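Local coordinates for protein putative type 11 methyltransferase (PDB 3I9F) that probably acts as a methyltransferase that depends on S-adenosylmethionine, and carries bound zinc ions in the crystal, at residues 18-23 against 41-46. Numbering follows the deposited sequence.
Sequences KGVIVD and KLYCID
V22 reaches across to both Y43 and I45 on one face of two parallel neighbouring strands, the pair joined through helix 32-36 in the beta-alpha-beta unit of a Rossmann-like methyltransferase sheet. Its two methyls touch different partners. CG1 of V22, anti to the backbone N (chi1 168°), meets CD1 of I45 at 4.0 Å. CG2 of V22 leans obliquely on CD2 of Y43 at 3.8 Å. An alanine here would remove both methyls and would probably loosen the packing of the Y43 ring and the I45 tip. Farther back along the face, V20 brings CG1 to the edge of the same ring, 3.8 Å from CE2 of Y43. On the other face the side chains of I21 and L42 cross obliquely, CG2 of I21 meeting CD1 of L42 at 4.1 Å, and L35 of helix 32-36 covers L42 and D23. Between the two faces, the backbones bond in parallel register: I21 and D23 each donate N-H to one carbonyl and accept at their own O. K41 O receives I21 N almost straight, and I21 O takes Y43 N in the carbonyl plane. The shortest of the four interstrand bonds runs from D23 N to Y43 O, 2.7 Å, nearly along the C=O axis. Beyond the strand, D46 OD1 accepts from G27 N.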
# COMPACT_ATOMS: atom_id res chain seq x y z
N LYS B 18 -12.33 -16.78 -3.68
CA LYS B 18 -12.25 -15.34 -3.37
C LYS B 18 -10.89 -15.17 -2.67
O LYS B 18 -10.41 -16.11 -2.03
CB LYS B 18 -13.43 -14.86 -2.49
N GLY B 19 -10.22 -14.03 -2.84
CA GLY B 19 -8.86 -13.88 -2.27
C GLY B 19 -8.15 -12.55 -2.50
O GLY B 19 -8.78 -11.54 -2.88
N VAL B 20 -6.84 -12.55 -2.24
CA VAL B 20 -6.02 -11.35 -2.46
C VAL B 20 -5.64 -11.28 -3.95
O VAL B 20 -5.01 -12.20 -4.47
CB VAL B 20 -4.75 -11.35 -1.57
CG1 VAL B 20 -3.81 -10.16 -1.94
CG2 VAL B 20 -5.13 -11.31 -0.10
N ILE B 21 -6.07 -10.22 -4.61
CA ILE B 21 -5.92 -10.04 -6.03
C ILE B 21 -5.06 -8.81 -6.33
O ILE B 21 -5.13 -7.80 -5.63
CB ILE B 21 -7.29 -9.80 -6.71
CG1 ILE B 21 -8.23 -10.98 -6.47
CG2 ILE B 21 -7.13 -9.59 -8.22
CD1 ILE B 21 -9.72 -10.73 -6.97
N VAL B 22 -4.29 -8.85 -7.41
CA VAL B 22 -3.55 -7.69 -7.85
C VAL B 22 -3.92 -7.43 -9.26
O VAL B 22 -3.80 -8.32 -10.04
CB VAL B 22 -2.03 -7.94 -7.78
CG1 VAL B 22 -1.24 -6.81 -8.53
CG2 VAL B 22 -1.56 -8.04 -6.34
N ASP B 23 -4.40 -6.22 -9.57
CA ASP B 23 -4.56 -5.77 -10.98
C ASP B 23 -3.27 -5.00 -11.36
O ASP B 23 -3.05 -3.84 -10.97
CB ASP B 23 -5.82 -4.87 -11.14
CG ASP B 23 -6.15 -4.51 -12.62
OD1 ASP B 23 -5.59 -5.10 -13.57
OD2 ASP B 23 -7.01 -3.62 -12.86
N LYS B 41 -8.61 -8.56 -0.64
CA LYS B 41 -7.91 -7.29 -0.88
C LYS B 41 -7.70 -7.08 -2.36
O LYS B 41 -7.42 -8.02 -3.07
CB LYS B 41 -6.52 -7.28 -0.28
CG LYS B 41 -6.44 -7.04 1.20
CD LYS B 41 -4.96 -6.91 1.64
CE LYS B 41 -4.84 -6.84 3.16
NZ LYS B 41 -3.69 -7.68 3.58
N LEU B 42 -7.78 -5.84 -2.81
CA LEU B 42 -7.54 -5.51 -4.20
C LEU B 42 -6.45 -4.45 -4.28
O LEU B 42 -6.61 -3.34 -3.73
CB LEU B 42 -8.80 -5.00 -4.89
CG LEU B 42 -8.69 -4.65 -6.37
CD1 LEU B 42 -7.95 -5.70 -7.20
CD2 LEU B 42 -10.10 -4.46 -6.92
N TYR B 43 -5.36 -4.81 -4.95
CA TYR B 43 -4.29 -3.88 -5.25
C TYR B 43 -4.38 -3.49 -6.72
O TYR B 43 -4.54 -4.37 -7.59
CB TYR B 43 -2.94 -4.54 -5.05
CG TYR B 43 -2.57 -4.94 -3.65
CD1 TYR B 43 -2.06 -4.01 -2.77
CD2 TYR B 43 -2.68 -6.27 -3.22
CE1 TYR B 43 -1.68 -4.37 -1.48
CE2 TYR B 43 -2.28 -6.63 -1.96
CZ TYR B 43 -1.78 -5.67 -1.09
OH TYR B 43 -1.40 -6.00 0.20
N CYS B 44 -4.27 -2.21 -7.00
CA CYS B 44 -4.12 -1.69 -8.35
C CYS B 44 -2.75 -1.05 -8.52
O CYS B 44 -2.42 -0.07 -7.84
CB CYS B 44 -5.15 -0.63 -8.60
SG CYS B 44 -6.79 -1.31 -8.73
N ILE B 45 -1.97 -1.59 -9.44
CA ILE B 45 -0.64 -1.06 -9.77
C ILE B 45 -0.61 -0.37 -11.14
O ILE B 45 -1.03 -0.92 -12.15
CB ILE B 45 0.42 -2.19 -9.81
CG1 ILE B 45 0.29 -3.04 -8.55
CG2 ILE B 45 1.80 -1.58 -10.01
CD1 ILE B 45 1.44 -3.92 -8.23
N ASP B 46 -0.11 0.85 -11.17
CA ASP B 46 0.18 1.49 -12.44
C ASP B 46 1.20 2.59 -12.25
O ASP B 46 1.17 3.35 -11.29
CB ASP B 46 -1.10 2.01 -13.13
CG ASP B 46 -0.96 2.09 -14.68
OD1 ASP B 46 -1.83 1.54 -15.40
OD2 ASP B 46 0.05 2.68 -15.19